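Side-chain contacts in sweet protein mabinlin-2 chain B (Capparis masaikai, PDB 2DS2), which serves as a heat-stable 2S seed storage albumin with sweetness-inducing activity, this chain being one piece of the mature protein: residues Q9-L14 with N57-P62; Q31-R36 with R46-A51. All blocks are in the same frame, centred on the assembly; numbering follows the deposited sequence.

Overall arrangement
The two contacts lie on opposite sides of the chain's centre, their centres about 17 Å apart and their nearest atoms about 5 Å apart without touching. Helix 42-58 serves both: residues 46-51 pack on the end of helix 22-36 in interaction 2, and residues at its C-terminal end are tied to helix 6-14 in interaction 1. Along the chain, interaction 2 is nested inside the loop that interaction 1 closes. A helical hairpin with a largely apolar seam is thus enclosed by a covalent link between helix 6-14 and the C-terminal end of helix 42-58, an all-helical, disulfide-bonded arrangement consistent with the heat stability of this 2S albumin.

Interaction 1: residues Q9-L14 with N57-P62; sequences QCCNQL and NICNIP
Cys11 and Cys59 are joined by a disulfide, with Cys11 SG 2.0 Å from Cys59 SG and a torsion of -81° about the sulfur-sulfur bond, the near-perpendicular turn of a relaxed cystine. On both residues the sulfur stands anti to the carbonyl carbon and beside the backbone N, and with CB of each directed across the gap the bridge draws the CA atoms of Cys11 and Cys59 to 5.3 Å. One turn further along helix 6-14, Leu14 reaches the same bridge: its CD2 methyl lies 4.0 Å from Cys59 SG. CG is roughly anti to the backbone N (chi1 -154°), and CD2, the branch extended away from CA, is the one that meets the sulfur. Leu14 also packs on Val25 and Leu26 of helix 22-36 and on Leu55, which places the disulfide beside the apolar interior. The cystine and Leu14 are buried. Just beyond Cys59, helix 42-58 is closed by a Schellman motif, in which Asn60 takes a positive phi and its N bonds to Asn57 O at 2.9 Å. Cys59 O receives a hydrogen bond from Arg15 NH2, a polar tie running alongside the covalent one. Next to Cys11, Cys10 forms a disulfide with another protein chain, so successive residues of one helix are linked in different directions. Such a Cys-Cys pair, one partner bonded within the chain and the other between chains, is characteristic of the disulfide-linked helical fold of 2S albumins in the prolamin superfamily.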
ATOM      1  N   GLN B   9       9.267   6.875   3.794  1.00 29.61           N
ATOM      2  CA  GLN B   9       8.827   7.634   2.630  1.00 33.01           C
ATOM      3  C   GLN B   9       7.367   7.301   2.334  1.00 30.46           C
ATOM      4  O   GLN B   9       6.569   8.183   2.025  1.00 31.12           O
ATOM      5  CB  GLN B   9       9.682   7.293   1.406  1.00 32.03           C
ATOM      6  CG  GLN B   9      11.159   7.628   1.548  1.00 54.57           C
ATOM      7  CD  GLN B   9      11.955   7.273   0.304  1.00 59.38           C
ATOM      8  OE1 GLN B   9      11.877   6.151  -0.198  1.00 65.79           O
ATOM      9  NE2 GLN B   9      12.732   8.227  -0.196  1.00 64.23           N
ATOM     10  N   CYS B  10       7.026   6.021   2.437  1.00 29.69           N
ATOM     11  CA  CYS B  10       5.661   5.580   2.180  1.00 26.86           C
ATOM     12  C   CYS B  10       4.677   6.312   3.089  1.00 25.00           C
ATOM     13  O   CYS B  10       3.668   6.856   2.632  1.00 24.23           O
ATOM     14  CB  CYS B  10       5.545   4.062   2.387  1.00 24.72           C
ATOM     15  SG  CYS B  10       3.827   3.455   2.441  1.00 24.10           S
ATOM     16  N   CYS B  11       4.974   6.341   4.381  1.00 26.27           N
ATOM     17  CA  CYS B  11       4.080   7.013   5.306  1.00 31.46           C
ATOM     18  C   CYS B  11       3.995   8.511   5.023  1.00 33.94           C
ATOM     19  O   CYS B  11       2.927   9.110   5.155  1.00 29.13           O
ATOM     20  CB  CYS B  11       4.518   6.752   6.746  1.00 33.25           C
ATOM     21  SG  CYS B  11       4.289   5.028   7.303  1.00 29.28           S
ATOM     22  N   ASN B  12       5.106   9.115   4.610  1.00 31.55           N
ATOM     23  CA  ASN B  12       5.094  10.542   4.303  1.00 30.84           C
ATOM     24  C   ASN B  12       4.123  10.837   3.166  1.00 33.46           C
ATOM     25  O   ASN B  12       3.391  11.822   3.212  1.00 34.71           O
ATOM     26  CB  ASN B  12       6.483  11.045   3.907  1.00 34.29           C
ATOM     27  CG  ASN B  12       7.415  11.189   5.093  1.00 38.83           C
ATOM     28  OD1 ASN B  12       6.986  11.513   6.198  1.00 39.61           O
ATOM     29  ND2 ASN B  12       8.704  10.968   4.862  1.00 42.09           N
ATOM     30  N   GLN B  13       4.124   9.973   2.153  1.00 30.73           N
ATOM     31  CA  GLN B  13       3.248  10.138   1.001  1.00 32.01           C
ATOM     32  C   GLN B  13       1.797   9.876   1.374  1.00 31.07           C
ATOM     33  O   GLN B  13       0.903  10.625   0.989  1.00 31.17           O
ATOM     34  CB  GLN B  13       3.656   9.179  -0.119  1.00 34.86           C
ATOM     35  CG  GLN B  13       5.026   9.447  -0.690  1.00 39.44           C
ATOM     36  CD  GLN B  13       5.372   8.500  -1.817  1.00 42.88           C
ATOM     37  OE1 GLN B  13       5.436   7.288  -1.624  1.00 45.22           O
ATOM     38  NE2 GLN B  13       5.595   9.050  -3.002  1.00 50.13           N
ATOM     39  N   LEU B  14       1.572   8.800   2.123  1.00 27.85           N
ATOM     40  CA  LEU B  14       0.232   8.421   2.538  1.00 29.23           C
ATOM     41  C   LEU B  14      -0.426   9.533   3.358  1.00 34.23           C
ATOM     42  O   LEU B  14      -1.648   9.687   3.338  1.00 34.18           O
ATOM     43  CB  LEU B  14       0.290   7.116   3.345  1.00 35.21           C
ATOM     44  CG  LEU B  14      -0.952   6.223   3.356  1.00 38.33           C
ATOM     45  CD1 LEU B  14      -1.319   5.842   1.925  1.00 34.58           C
ATOM     46  CD2 LEU B  14      -0.675   4.971   4.181  1.00 35.00           C
ATOM     47  N   ASN B  57      -2.462   1.924   9.810  1.00 31.63           N
ATOM     48  CA  ASN B  57      -2.113   1.770  11.216  1.00 34.99           C
ATOM     49  C   ASN B  57      -0.602   1.849  11.426  1.00 34.69           C
ATOM     50  O   ASN B  57      -0.130   2.481  12.371  1.00 39.98           O
ATOM     51  CB  ASN B  57      -2.640   0.438  11.752  1.00 33.25           C
ATOM     52  CG  ASN B  57      -4.151   0.393  11.811  1.00 42.64           C
ATOM     53  OD1 ASN B  57      -4.796   1.364  12.211  1.00 48.71           O
ATOM     54  ND2 ASN B  57      -4.725  -0.742  11.432  1.00 46.69           N
ATOM     55  N   ILE B  58       0.152   1.207  10.540  1.00 31.07           N
ATOM     56  CA  ILE B  58       1.605   1.209  10.626  1.00 30.32           C
ATOM     57  C   ILE B  58       2.141   2.628  10.537  1.00 33.02           C
ATOM     58  O   ILE B  58       3.153   2.964  11.159  1.00 34.19           O
ATOM     59  CB  ILE B  58       2.229   0.381   9.482  1.00 32.72           C
ATOM     60  CG1 ILE B  58       1.754  -1.070   9.568  1.00 29.78           C
ATOM     61  CG2 ILE B  58       3.749   0.460   9.547  1.00 36.99           C
ATOM     62  CD1 ILE B  58       2.262  -1.949   8.448  1.00 39.00           C
ATOM     63  N   CYS B  59       1.453   3.459   9.756  1.00 27.86           N
ATOM     64  CA  CYS B  59       1.843   4.848   9.558  1.00 24.24           C
ATOM     65  C   CYS B  59       1.238   5.778  10.598  1.00 28.94           C
ATOM     66  O   CYS B  59       1.536   6.969  10.623  1.00 30.79           O
ATOM     67  CB  CYS B  59       1.410   5.315   8.173  1.00 29.16           C
ATOM     68  SG  CYS B  59       2.364   4.589   6.811  1.00 29.01           S
ATOM     69  N   ASN B  60       0.379   5.222  11.443  1.00 37.13           N
ATOM     70  CA  ASN B  60      -0.286   5.981  12.490  1.00 37.01           C
ATOM     71  C   ASN B  60      -1.171   7.102  11.956  1.00 38.19           C
ATOM     72  O   ASN B  60      -1.191   8.209  12.496  1.00 42.29           O
ATOM     73  CB  ASN B  60       0.741   6.529  13.481  1.00 37.48           C
ATOM     74  CG  ASN B  60       1.472   5.419  14.231  1.00 49.82           C
ATOM     75  OD1 ASN B  60       0.850   4.486  14.743  1.00 47.90           O
ATOM     76  ND2 ASN B  60       2.795   5.521  14.302  1.00 48.82           N
ATOM     77  N   ILE B  61      -1.903   6.807  10.888  1.00 35.00           N
ATOM     78  CA  ILE B  61      -2.827   7.770  10.309  1.00 35.89           C
ATOM     79  C   ILE B  61      -4.003   7.790  11.287  1.00 38.84           C
ATOM     80  O   ILE B  61      -4.650   6.766  11.503  1.00 38.31           O
ATOM     81  CB  ILE B  61      -3.333   7.308   8.924  1.00 38.54           C
ATOM     82  CG1 ILE B  61      -2.147   7.050   7.988  1.00 45.02           C
ATOM     83  CG2 ILE B  61      -4.265   8.353   8.338  1.00 40.80           C
ATOM     84  CD1 ILE B  61      -1.257   8.250   7.772  1.00 39.49           C
ATOM     85  N   PRO B  62      -4.290   8.954  11.887  1.00 40.70           N
ATOM     86  CA  PRO B  62      -5.369   9.162  12.856  1.00 48.63           C
ATOM     87  C   PRO B  62      -6.528   8.165  12.914  1.00 51.13           C
ATOM     88  O   PRO B  62      -6.391   7.078  13.475  1.00 60.38           O
ATOM     89  CB  PRO B  62      -5.820  10.579  12.543  1.00 49.05           C
ATOM     90  CG  PRO B  62      -4.513  11.254  12.325  1.00 45.29           C
ATOM     91  CD  PRO B  62      -3.725  10.251  11.474  1.00 43.78           C
TER

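Interaction 2: residues Q31-R36 with R46-A51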
ATOM      1  N   GLN B  31      -2.142  -3.431  -6.049  1.00 22.38           N
ATOM      2  CA  GLN B  31      -2.339  -3.989  -7.378  1.00 21.14           C
ATOM      3  C   GLN B  31      -1.096  -3.780  -8.236  1.00 23.61           C
ATOM      4  O   GLN B  31      -0.766  -4.624  -9.070  1.00 22.73           O
ATOM      5  CB  GLN B  31      -3.548  -3.346  -8.050  1.00 24.40           C
ATOM      6  CG  GLN B  31      -4.874  -3.813  -7.478  1.00 32.67           C
ATOM      7  CD  GLN B  31      -5.026  -5.326  -7.526  1.00 40.23           C
ATOM      8  OE1 GLN B  31      -4.751  -5.958  -8.547  1.00 42.01           O
ATOM      9  NE2 GLN B  31      -5.474  -5.914  -6.420  1.00 49.33           N
ATOM     10  N   GLN B  32      -0.411  -2.658  -8.027  1.00 21.26           N
ATOM     11  CA  GLN B  32       0.801  -2.362  -8.791  1.00 21.78           C
ATOM     12  C   GLN B  32       1.902  -3.349  -8.464  1.00 27.19           C
ATOM     13  O   GLN B  32       2.654  -3.759  -9.349  1.00 24.98           O
ATOM     14  CB  GLN B  32       1.287  -0.933  -8.526  1.00 20.66           C
ATOM     15  CG  GLN B  32       0.484   0.118  -9.270  1.00 27.06           C
ATOM     16  CD  GLN B  32       0.582  -0.055 -10.779  1.00 37.52           C
ATOM     17  OE1 GLN B  32       1.665   0.040 -11.355  1.00 35.63           O
ATOM     18  NE2 GLN B  32      -0.549  -0.318 -11.421  1.00 36.94           N
ATOM     19  N   VAL B  33       2.002  -3.739  -7.197  1.00 22.29           N
ATOM     20  CA  VAL B  33       3.029  -4.700  -6.815  1.00 22.39           C
ATOM     21  C   VAL B  33       2.657  -6.062  -7.386  1.00 21.79           C
ATOM     22  O   VAL B  33       3.506  -6.781  -7.909  1.00 24.27           O
ATOM     23  CB  VAL B  33       3.172  -4.814  -5.286  1.00 19.33           C
ATOM     24  CG1 VAL B  33       4.214  -5.891  -4.947  1.00 25.42           C
ATOM     25  CG2 VAL B  33       3.582  -3.472  -4.705  1.00 18.86           C
ATOM     26  N   LEU B  34       1.378  -6.414  -7.302  1.00 20.15           N
ATOM     27  CA  LEU B  34       0.906  -7.694  -7.829  1.00 20.21           C
ATOM     28  C   LEU B  34       1.204  -7.789  -9.323  1.00 22.81           C
ATOM     29  O   LEU B  34       1.684  -8.811  -9.810  1.00 23.28           O
ATOM     30  CB  LEU B  34      -0.612  -7.843  -7.603  1.00 22.52           C
ATOM     31  CG  LEU B  34      -1.320  -9.127  -8.065  1.00 30.24           C
ATOM     32  CD1 LEU B  34      -1.467  -9.165  -9.574  1.00 40.49           C
ATOM     33  CD2 LEU B  34      -0.544 -10.335  -7.563  1.00 34.99           C
ATOM     34  N   GLN B  35       0.930  -6.707 -10.042  1.00 22.40           N
ATOM     35  CA  GLN B  35       1.145  -6.669 -11.487  1.00 23.47           C
ATOM     36  C   GLN B  35       2.617  -6.630 -11.904  1.00 23.53           C
ATOM     37  O   GLN B  35       3.057  -7.429 -12.738  1.00 24.33           O
ATOM     38  CB  GLN B  35       0.422  -5.448 -12.068  1.00 26.37           C
ATOM     39  CG  GLN B  35       0.939  -4.995 -13.422  1.00 33.68           C
ATOM     40  CD  GLN B  35       0.374  -3.652 -13.839  1.00 39.04           C
ATOM     41  OE1 GLN B  35       1.059  -2.856 -14.484  1.00 39.54           O
ATOM     42  NE2 GLN B  35      -0.878  -3.393 -13.477  1.00 28.53           N
ATOM     43  N   ARG B  36       3.365  -5.708 -11.308  1.00 24.53           N
ATOM     44  CA  ARG B  36       4.778  -5.497 -11.634  1.00 26.28           C
ATOM     45  C   ARG B  36       5.792  -6.491 -11.083  1.00 27.28           C
ATOM     46  O   ARG B  36       6.936  -6.529 -11.544  1.00 31.23           O
ATOM     47  CB  ARG B  36       5.198  -4.094 -11.192  1.00 27.92           C
ATOM     48  CG  ARG B  36       4.546  -2.965 -11.961  1.00 34.81           C
ATOM     49  CD  ARG B  36       4.943  -1.645 -11.340  1.00 44.83           C
ATOM     50  NE  ARG B  36       6.377  -1.621 -11.080  1.00 52.69           N
ATOM     51  CZ  ARG B  36       6.972  -0.807 -10.216  1.00 55.31           C
ATOM     52  NH1 ARG B  36       6.258   0.063  -9.514  1.00 49.57           N
ATOM     53  NH2 ARG B  36       8.287  -0.872 -10.046  1.00 60.00           N
ATOM     54  N   ARG B  46      -1.309 -13.118  -0.217  1.00 30.35           N
ATOM     55  CA  ARG B  46      -1.950 -12.760   1.038  1.00 33.94           C
ATOM     56  C   ARG B  46      -1.139 -11.721   1.800  1.00 26.90           C
ATOM     57  O   ARG B  46      -1.679 -10.715   2.249  1.00 30.56           O
ATOM     58  CB  ARG B  46      -2.130 -14.002   1.915  1.00 36.15           C
ATOM     59  CG  ARG B  46      -2.634 -13.707   3.315  1.00 42.46           C
ATOM     60  CD  ARG B  46      -2.399 -14.902   4.228  1.00 52.49           C
ATOM     61  NE  ARG B  46      -0.981 -15.256   4.285  1.00 47.02           N
ATOM     62  CZ  ARG B  46      -0.484 -16.430   3.903  1.00 52.91           C
ATOM     63  NH1 ARG B  46      -1.289 -17.380   3.438  1.00 38.49           N
ATOM     64  NH2 ARG B  46       0.822 -16.648   3.979  1.00 50.33           N
ATOM     65  N   ARG B  47       0.155 -11.977   1.951  1.00 25.78           N
ATOM     66  CA  ARG B  47       1.034 -11.071   2.677  1.00 27.33           C
ATOM     67  C   ARG B  47       1.112  -9.710   1.999  1.00 26.20           C
ATOM     68  O   ARG B  47       1.193  -8.683   2.660  1.00 26.77           O
ATOM     69  CB  ARG B  47       2.434 -11.679   2.805  1.00 31.63           C
ATOM     70  CG  ARG B  47       2.617 -12.533   4.060  1.00 38.56           C
ATOM     71  CD  ARG B  47       3.105 -13.931   3.741  1.00 49.37           C
ATOM     72  NE  ARG B  47       4.416 -13.945   3.097  1.00 46.22           N
ATOM     73  CZ  ARG B  47       4.993 -15.046   2.625  1.00 53.16           C
ATOM     74  NH1 ARG B  47       6.187 -14.984   2.048  1.00 52.43           N
ATOM     75  NH2 ARG B  47       4.376 -16.212   2.731  1.00 57.05           N
ATOM     76  N   LEU B  48       1.091  -9.716   0.672  1.00 27.87           N
ATOM     77  CA  LEU B  48       1.144  -8.469  -0.087  1.00 23.78           C
ATOM     78  C   LEU B  48      -0.026  -7.584   0.346  1.00 19.76           C
ATOM     79  O   LEU B  48       0.161  -6.445   0.782  1.00 22.87           O
ATOM     80  CB  LEU B  48       1.045  -8.778  -1.584  1.00 26.73           C
ATOM     81  CG  LEU B  48       1.096  -7.638  -2.608  1.00 28.33           C
ATOM     82  CD1 LEU B  48       1.265  -8.241  -3.991  1.00 30.80           C
ATOM     83  CD2 LEU B  48      -0.180  -6.813  -2.567  1.00 28.60           C
ATOM     84  N   PHE B  49      -1.235  -8.119   0.236  1.00 23.88           N
ATOM     85  CA  PHE B  49      -2.423  -7.358   0.607  1.00 26.29           C
ATOM     86  C   PHE B  49      -2.525  -7.050   2.098  1.00 29.14           C
ATOM     87  O   PHE B  49      -3.064  -6.006   2.479  1.00 30.73           O
ATOM     88  CB  PHE B  49      -3.668  -8.076   0.094  1.00 27.38           C
ATOM     89  CG  PHE B  49      -3.886  -7.896  -1.378  1.00 32.45           C
ATOM     90  CD1 PHE B  49      -4.519  -6.756  -1.860  1.00 30.11           C
ATOM     91  CD2 PHE B  49      -3.395  -8.827  -2.288  1.00 39.70           C
ATOM     92  CE1 PHE B  49      -4.662  -6.541  -3.228  1.00 32.35           C
ATOM     93  CE2 PHE B  49      -3.530  -8.621  -3.659  1.00 40.14           C
ATOM     94  CZ  PHE B  49      -4.165  -7.476  -4.128  1.00 33.17           C
ATOM     95  N   ASP B  50      -2.018  -7.945   2.941  1.00 30.22           N
ATOM     96  CA  ASP B  50      -2.036  -7.688   4.381  1.00 31.05           C
ATOM     97  C   ASP B  50      -1.183  -6.458   4.650  1.00 28.20           C
ATOM     98  O   ASP B  50      -1.568  -5.580   5.422  1.00 30.64           O
ATOM     99  CB  ASP B  50      -1.460  -8.873   5.160  1.00 31.11           C
ATOM    100  CG  ASP B  50      -2.492  -9.932   5.450  1.00 36.91           C
ATOM    101  OD1 ASP B  50      -2.116 -10.997   5.983  1.00 39.80           O
ATOM    102  OD2 ASP B  50      -3.681  -9.696   5.149  1.00 37.56           O
ATOM    103  N   ALA B  51      -0.019  -6.407   4.009  1.00 28.81           N
ATOM    104  CA  ALA B  51       0.901  -5.288   4.171  1.00 30.02           C
ATOM    105  C   ALA B  51       0.230  -3.977   3.765  1.00 31.21           C
ATOM    106  O   ALA B  51       0.297  -2.986   4.494  1.00 29.24           O
ATOM    107  CB  ALA B  51       2.165  -5.520   3.334  1.00 26.41           C
TER
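Leu48 pushes its CD1 methyl into the facing helix, where it lies over the junction of Val33 and Leu34. That single methyl is 3.9 Å from Val33 CG1, 4.1 Å from Leu34 CB and 3.8 Å from the backbone nitrogen Leu34 N, so it rests against the helix backbone as well as its side chains. The leucine is extended across the interface, and it passes Val33 running in the opposite direction. Helices 22-36 and 42-58 run as an antiparallel hairpin, as expected of consecutive helices in the 2S albumin fold; the axes of segments 31-36 and 46-51 approach to 10.3 Å, with 153° between their directions. One residue on from Leu48, Phe49 presents the rim of its ring to the amide of Gln31. Gln31 NE2 approaches near the ring plane, 3.1 Å from Phe49 CZ and 3.4 Å from Phe49 CE1, and the amide is turned 40° from the ring; this is an edge contact, without the geometry of an amino-aromatic bond over the face. Although CB of Gln31 points away from helix 42-58, the bend at chi2 (-56°) brings its amide back to the phenylalanine. On one face of that ring lies Leu48 CD2, displaced toward the rim. Ala30, one turn before Leu34, continues the apolar seam by touching both Leu48 and Phe49, while Ile39 in the connecting loop packs on Leu34 and Leu48. Phe49 also meets Phe69 and Ala71 of the C-terminal tail, and Leu48 packs on an apolar side chain of another protein chain.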